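Side-chain contacts in putative HMP/thiamine permease protein YkoE (Bacillus subtilis, PDB 5EDL), which binds thiamine as the S component of an energy coupling factor transporter and probably helps carry it, or related hydroxymethylpyrimidine compounds, across the membrane: residues A[72-75]-A[76-80]; A[167-171]-A[172-176]. One frame throughout, in Å; residues are numbered along the deposited sequence.

In the fold
Both interactions are local contacts at the C-terminal end of a helix, where the chain leaves helical geometry at a glycine of positive phi. Interaction 1 closes helix 63-77 with a Schellman motif and contributes E75 to the thiamine pocket: E75, whose OE2 is hydrogen-bonded by N80 and T25, meets the pyrimidine of the bound vitamin. Interaction 2 follows helix 140-170 and turns the chain toward helix 179-192; none of its residues belongs to the pocket. Their centres are 27 Å apart and their nearest atoms about 17 Å, so the two do not touch. They come in series along the chain, one beside the bound vitamin, the other between helices 140-170 and 179-192.

Interaction 1 of 2, residues A[72-75]-A[76-80]; sequences ALVE and CLLGN. With VIB (3-(4-amino-2-methyl-pyrimidin-5-ylmethyl)-5-(2-hydroxy-ethyl)-4-methyl-thiazol-3-ium), chain B.
A72 and C76 open the last turns of helix 63-77 with a backbone bond, C76 N to A72 O at 2.9 Å, while CB of A72 lies 4.1 Å from the CM2 methyl of the thiamine pyrimidine. L73, on the outer side, crosses the side chain of L77 at a slant, with CD1 of L73 4.0 Å from CG of L77. V74 and L78 instead run side by side and point the same way; CG1 of V74 rests 3.9 Å from CD1 of L78. V74 also touches A18 and L78 touches L22, both on helix 4-35. E75 reaches inward, its CG anti to the backbone N (chi1 -169°) and the chain extended beyond, which carries OE1 to within 2.7 Å of the ring nitrogen N1A of thiamine. OE2 accepts a hydrogen bond from ND2 of N80 at 2.9 Å. The amide comes from above the carboxylate plane, the planes standing 72° apart. E75 O also accepts a hydrogen bond from the backbone N of N80 at 3.2 Å; with G79 at positive phi and G79 N bonded to C76 O, this makes a Schellman motif. T25 OG1 is a second partner of OE2, and S82 OG bonds to OD1 of N80. The carboxylate is thus probably fixed in rotation, N80 and the pocket residue T25 gripping OE2 while OE1 faces thiamine.

Interaction 2 of 2, residues A[167-171]-A[172-176]; sequences DSLAY and TGVLN
The flat carbonyl of L169 is gripped twice by T172: OG1 donates to L169 O in the carbonyl plane, on a lone pair, at 2.6 Å, while the backbone N of T172 comes from above that plane. A chi1 of 65° swings OG1 of T172 back to L169 O and within reach of V174 N, whose weak bond to it forms an ST turn. The next carbonyl, A170 O, is met from above its plane by G173 N at 3.2 Å and takes a further bond from a water. That water also donates to OD1 of the N176 amide and weakly accepts from L175 N. L175 folds back over the helix end, its CD1 3.9 Å from CB of L169 and 4.2 Å from CB of A170. With L175 cut back to an alanine, the contacts of CD1 with L169 and A170 would probably be lost and a gap opened beside the last turn. Beyond the contact, A170 and L175 both rest on L180 of helix 179-192. The side chain of Y171 touches L184 and R188 of that helix, and two successive type I turns lead toward it from helix 140-170.

Interaction 1 of 2, residues A[72-75]-A[76-80]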
ATOM      1  N   ALA A  72      -5.704  -8.618   1.058  1.00 26.40           N
ATOM      2  CA  ALA A  72      -5.769  -9.580  -0.050  1.00 26.52           C
ATOM      3  C   ALA A  72      -6.685 -10.762   0.268  1.00 25.38           C
ATOM      4  O   ALA A  72      -7.437 -11.237  -0.598  1.00 25.78           O
ATOM      5  CB  ALA A  72      -4.378 -10.086  -0.404  1.00 25.56           C
ATOM      6  N   LEU A  73      -6.597 -11.246   1.502  1.00 23.94           N
ATOM      7  CA  LEU A  73      -7.446 -12.333   1.968  1.00 25.14           C
ATOM      8  C   LEU A  73      -8.904 -11.941   1.813  1.00 25.56           C
ATOM      9  O   LEU A  73      -9.720 -12.700   1.285  1.00 26.70           O
ATOM     10  CB  LEU A  73      -7.137 -12.688   3.440  1.00 25.35           C
ATOM     11  CG  LEU A  73      -8.199 -13.463   4.227  1.00 26.66           C
ATOM     12  CD1 LEU A  73      -8.490 -14.814   3.544  1.00 28.05           C
ATOM     13  CD2 LEU A  73      -7.790 -13.671   5.691  1.00 27.05           C
ATOM     14  N   VAL A  74      -9.231 -10.746   2.283  1.00 24.84           N
ATOM     15  CA  VAL A  74     -10.609 -10.308   2.292  1.00 25.42           C
ATOM     16  C   VAL A  74     -11.091 -10.032   0.866  1.00 25.70           C
ATOM     17  O   VAL A  74     -12.242 -10.322   0.531  1.00 26.79           O
ATOM     18  CB  VAL A  74     -10.796  -9.063   3.183  1.00 33.57           C
ATOM     19  CG1 VAL A  74     -12.201  -8.501   3.024  1.00 25.68           C
ATOM     20  CG2 VAL A  74     -10.525  -9.423   4.644  1.00 28.65           C
ATOM     21  N   GLU A  75     -10.208  -9.486   0.029  1.00 24.94           N
ATOM     22  CA  GLU A  75     -10.549  -9.290  -1.376  1.00 25.51           C
ATOM     23  C   GLU A  75     -10.879 -10.640  -2.046  1.00 26.85           C
ATOM     24  O   GLU A  75     -11.826 -10.743  -2.818  1.00 27.99           O
ATOM     25  CB  GLU A  75      -9.415  -8.582  -2.128  1.00 24.74           C
ATOM     26  CG  GLU A  75      -9.840  -8.133  -3.520  1.00 28.89           C
ATOM     27  CD  GLU A  75      -8.666  -7.740  -4.401  1.00 25.27           C
ATOM     28  OE1 GLU A  75      -7.564  -7.509  -3.858  1.00 29.30           O
ATOM     29  OE2 GLU A  75      -8.850  -7.682  -5.635  1.00 26.46           O
ATOM     30  N   CYS A  76     -10.092 -11.662  -1.732  1.00 26.94           N
ATOM     31  CA  CYS A  76     -10.351 -13.014  -2.214  1.00 28.46           C
ATOM     32  C   CYS A  76     -11.729 -13.492  -1.759  1.00 29.60           C
ATOM     33  O   CYS A  76     -12.530 -13.959  -2.567  1.00 31.04           O
ATOM     34  CB  CYS A  76      -9.267 -13.985  -1.727  1.00 28.52           C
ATOM     35  SG  CYS A  76      -9.596 -15.740  -2.142  1.00 30.94           S
ATOM     36  N   LEU A  77     -11.998 -13.353  -0.462  1.00 31.93           N
ATOM     37  CA  LEU A  77     -13.278 -13.746   0.125  1.00 31.24           C
ATOM     38  C   LEU A  77     -14.467 -13.055  -0.537  1.00 30.93           C
ATOM     39  O   LEU A  77     -15.507 -13.681  -0.755  1.00 33.91           O
ATOM     40  CB  LEU A  77     -13.306 -13.443   1.639  1.00 35.37           C
ATOM     41  CG  LEU A  77     -12.302 -14.178   2.524  1.00 39.60           C
ATOM     42  CD1 LEU A  77     -12.553 -13.886   3.996  1.00 41.59           C
ATOM     43  CD2 LEU A  77     -12.330 -15.678   2.245  1.00 39.14           C
ATOM     44  N   LEU A  78     -14.315 -11.764  -0.821  1.00 29.86           N
ATOM     45  CA  LEU A  78     -15.364 -10.965  -1.449  1.00 30.51           C
ATOM     46  C   LEU A  78     -15.598 -11.314  -2.916  1.00 31.69           C
ATOM     47  O   LEU A  78     -16.513 -10.786  -3.534  1.00 32.63           O
ATOM     48  CB  LEU A  78     -15.040  -9.476  -1.337  1.00 29.28           C
ATOM     49  CG  LEU A  78     -15.097  -8.907   0.082  1.00 28.63           C
ATOM     50  CD1 LEU A  78     -14.624  -7.470   0.109  1.00 30.57           C
ATOM     51  CD2 LEU A  78     -16.507  -9.034   0.647  1.00 35.15           C
ATOM     52  N   GLY A  79     -14.759 -12.178  -3.476  1.00 31.87           N
ATOM     53  CA  GLY A  79     -15.020 -12.714  -4.800  1.00 37.41           C
ATOM     54  C   GLY A  79     -14.059 -12.336  -5.912  1.00 33.23           C
ATOM     55  O   GLY A  79     -14.449 -12.343  -7.078  1.00 34.70           O
ATOM     56  N   ASN A  80     -12.814 -12.021  -5.575  1.00 31.65           N
ATOM     57  CA  ASN A  80     -11.792 -11.821  -6.605  1.00 31.67           C
ATOM     58  C   ASN A  80     -11.814 -12.999  -7.579  1.00 33.71           C
ATOM     59  O   ASN A  80     -11.675 -14.142  -7.164  1.00 35.35           O
ATOM     60  CB  ASN A  80     -10.400 -11.670  -5.989  1.00 30.03           C
ATOM     61  CG  ASN A  80      -9.321 -11.384  -7.031  1.00 30.17           C
ATOM     62  OD1 ASN A  80      -8.877 -12.282  -7.749  1.00 31.44           O
ATOM     63  ND2 ASN A  80      -8.900 -10.133  -7.115  1.00 33.84           N
TER
HETATM   64  CM2 VIB B 201      -4.249  -7.307  -3.360  1.00 21.79           C
HETATM   65  N4A VIB B 201      -1.979  -6.594  -7.636  1.00 17.01           N
HETATM   66  CM4 VIB B 201      -3.847  -6.372 -12.087  1.00 19.99           C
HETATM   67  O1  VIB B 201      -0.363  -7.918 -12.722  1.00 32.11           O
HETATM   68  C7  VIB B 201      -0.880  -9.194 -13.046  1.00 25.25           C
HETATM   69  C6  VIB B 201      -2.378  -9.073 -13.183  1.00 27.23           C
HETATM   70  C2  VIB B 201      -3.614  -9.202  -9.423  1.00 27.58           C
HETATM   71  S1  VIB B 201      -2.909  -9.910 -10.628  1.00 29.14           S
HETATM   72  C5  VIB B 201      -2.940  -8.880 -11.786  1.00 28.09           C
HETATM   73  C4  VIB B 201      -3.573  -7.669 -11.319  1.00 22.07           C
HETATM   74  N3  VIB B 201      -4.004  -7.881  -9.825  1.00 21.60           N
HETATM   75  C7A VIB B 201      -4.708  -6.839  -9.083  1.00 19.46           C
HETATM   76  C4A VIB B 201      -3.198  -6.841  -6.897  1.00 21.35           C
HETATM   77  N3A VIB B 201      -3.176  -6.955  -5.567  1.00 22.46           N
HETATM   78  C2A VIB B 201      -4.334  -7.186  -4.891  1.00 23.11           C
HETATM   79  N1A VIB B 201      -5.521  -7.284  -5.571  1.00 20.99           N
HETATM   80  C6A VIB B 201      -5.562  -7.168  -6.923  1.00 18.53           C
HETATM   81  C5A VIB B 201      -4.381  -6.938  -7.582  1.00 21.70           C

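Interaction 2 of 2, residues A[167-171]-A[172-176]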
ATOM      1  N   ASP A 167      -2.981  10.995   6.734  1.00 27.84           N
ATOM      2  CA  ASP A 167      -2.983  12.334   7.318  1.00 28.97           C
ATOM      3  C   ASP A 167      -4.412  12.834   7.524  1.00 30.06           C
ATOM      4  O   ASP A 167      -4.740  13.389   8.586  1.00 30.99           O
ATOM      5  CB  ASP A 167      -2.202  13.322   6.433  1.00 29.31           C
ATOM      6  CG  ASP A 167      -0.690  13.117   6.505  1.00 31.06           C
ATOM      7  OD1 ASP A 167      -0.231  12.395   7.410  1.00 28.33           O
ATOM      8  OD2 ASP A 167       0.038  13.694   5.660  1.00 29.05           O
ATOM      9  N   SER A 168      -5.250  12.639   6.504  1.00 30.12           N
ATOM     10  CA  SER A 168      -6.659  13.024   6.582  1.00 31.37           C
ATOM     11  C   SER A 168      -7.356  12.340   7.752  1.00 31.65           C
ATOM     12  O   SER A 168      -8.096  12.970   8.487  1.00 32.91           O
ATOM     13  CB  SER A 168      -7.394  12.691   5.278  1.00 31.46           C
ATOM     14  OG  SER A 168      -6.900  13.468   4.204  1.00 38.34           O
ATOM     15  N   LEU A 169      -7.106  11.047   7.921  1.00 30.68           N
ATOM     16  CA  LEU A 169      -7.649  10.317   9.064  1.00 31.15           C
ATOM     17  C   LEU A 169      -7.115  10.882  10.384  1.00 31.59           C
ATOM     18  O   LEU A 169      -7.878  11.101  11.324  1.00 32.78           O
ATOM     19  CB  LEU A 169      -7.322   8.827   8.958  1.00 30.22           C
ATOM     20  CG  LEU A 169      -8.162   8.032   7.948  1.00 39.73           C
ATOM     21  CD1 LEU A 169      -7.523   6.678   7.634  1.00 33.83           C
ATOM     22  CD2 LEU A 169      -9.593   7.851   8.467  1.00 38.51           C
ATOM     23  N   ALA A 170      -5.804  11.115  10.446  1.00 33.24           N
ATOM     24  CA  ALA A 170      -5.183  11.678  11.647  1.00 31.39           C
ATOM     25  C   ALA A 170      -5.859  12.970  12.090  1.00 32.81           C
ATOM     26  O   ALA A 170      -6.045  13.194  13.279  1.00 33.75           O
ATOM     27  CB  ALA A 170      -3.707  11.919  11.423  1.00 30.67           C
ATOM     28  N   TYR A 171      -6.236  13.799  11.124  1.00 34.13           N
ATOM     29  CA  TYR A 171      -6.919  15.058  11.400  1.00 39.01           C
ATOM     30  C   TYR A 171      -8.336  14.872  11.977  1.00 39.98           C
ATOM     31  O   TYR A 171      -8.898  15.811  12.524  1.00 37.80           O
ATOM     32  CB  TYR A 171      -6.993  15.916  10.125  1.00 42.60           C
ATOM     33  CG  TYR A 171      -5.656  16.433   9.607  1.00 38.09           C
ATOM     34  CD1 TYR A 171      -4.724  17.002  10.462  1.00 38.17           C
ATOM     35  CD2 TYR A 171      -5.337  16.358   8.255  1.00 37.07           C
ATOM     36  CE1 TYR A 171      -3.513  17.479   9.989  1.00 38.19           C
ATOM     37  CE2 TYR A 171      -4.123  16.821   7.774  1.00 39.55           C
ATOM     38  CZ  TYR A 171      -3.215  17.382   8.643  1.00 40.91           C
ATOM     39  OH  TYR A 171      -2.004  17.844   8.170  1.00 38.94           O
ATOM     40  N   THR A 172      -8.923  13.681  11.859  1.00 40.96           N
ATOM     41  CA  THR A 172     -10.261  13.460  12.429  1.00 36.83           C
ATOM     42  C   THR A 172     -10.182  13.187  13.931  1.00 46.13           C
ATOM     43  O   THR A 172     -11.179  13.303  14.644  1.00 50.63           O
ATOM     44  CB  THR A 172     -11.019  12.281  11.745  1.00 40.76           C
ATOM     45  OG1 THR A 172     -10.348  11.036  11.994  1.00 38.36           O
ATOM     46  CG2 THR A 172     -11.132  12.502  10.237  1.00 39.60           C
ATOM     47  N   GLY A 173      -8.993  12.827  14.403  1.00 44.88           N
ATOM     48  CA  GLY A 173      -8.793  12.480  15.798  1.00 48.49           C
ATOM     49  C   GLY A 173      -8.784  10.977  16.055  1.00 51.29           C
ATOM     50  O   GLY A 173      -8.434  10.525  17.143  1.00 49.77           O
ATOM     51  N   VAL A 174      -9.157  10.192  15.053  1.00 43.60           N
ATOM     52  CA  VAL A 174      -9.406   8.774  15.287  1.00 43.63           C
ATOM     53  C   VAL A 174      -8.109   7.979  15.453  1.00 41.15           C
ATOM     54  O   VAL A 174      -8.119   6.842  15.931  1.00 42.23           O
ATOM     55  CB  VAL A 174     -10.246   8.165  14.148  1.00 43.50           C
ATOM     56  CG1 VAL A 174      -9.391   7.945  12.896  1.00 36.05           C
ATOM     57  CG2 VAL A 174     -10.903   6.870  14.609  1.00 49.65           C
ATOM     58  N   LEU A 175      -6.995   8.586  15.063  1.00 38.49           N
ATOM     59  CA  LEU A 175      -5.693   7.940  15.166  1.00 36.63           C
ATOM     60  C   LEU A 175      -4.896   8.396  16.390  1.00 39.32           C
ATOM     61  O   LEU A 175      -3.689   8.217  16.435  1.00 38.09           O
ATOM     62  CB  LEU A 175      -4.873   8.206  13.895  1.00 32.56           C
ATOM     63  CG  LEU A 175      -5.526   7.784  12.576  1.00 29.75           C
ATOM     64  CD1 LEU A 175      -4.505   7.804  11.442  1.00 31.86           C
ATOM     65  CD2 LEU A 175      -6.150   6.419  12.706  1.00 31.15           C
ATOM     66  N   ASN A 176      -5.567   8.988  17.377  1.00 43.51           N
ATOM     67  CA  ASN A 176      -4.866   9.558  18.523  1.00 46.60           C
ATOM     68  C   ASN A 176      -4.130   8.522  19.356  1.00 47.15           C
ATOM     69  O   ASN A 176      -3.177   8.854  20.049  1.00 48.44           O
ATOM     70  CB  ASN A 176      -5.835  10.345  19.411  1.00 56.66           C
ATOM     71  CG  ASN A 176      -5.949  11.792  18.986  1.00 61.50           C
ATOM     72  OD1 ASN A 176      -5.396  12.185  17.953  1.00 61.55           O
ATOM     73  ND2 ASN A 176      -6.658  12.593  19.772  1.00 65.99           N
TER
HETATM   74  O   HOH W   1      -5.866  11.131  15.060  1.00 30.88           O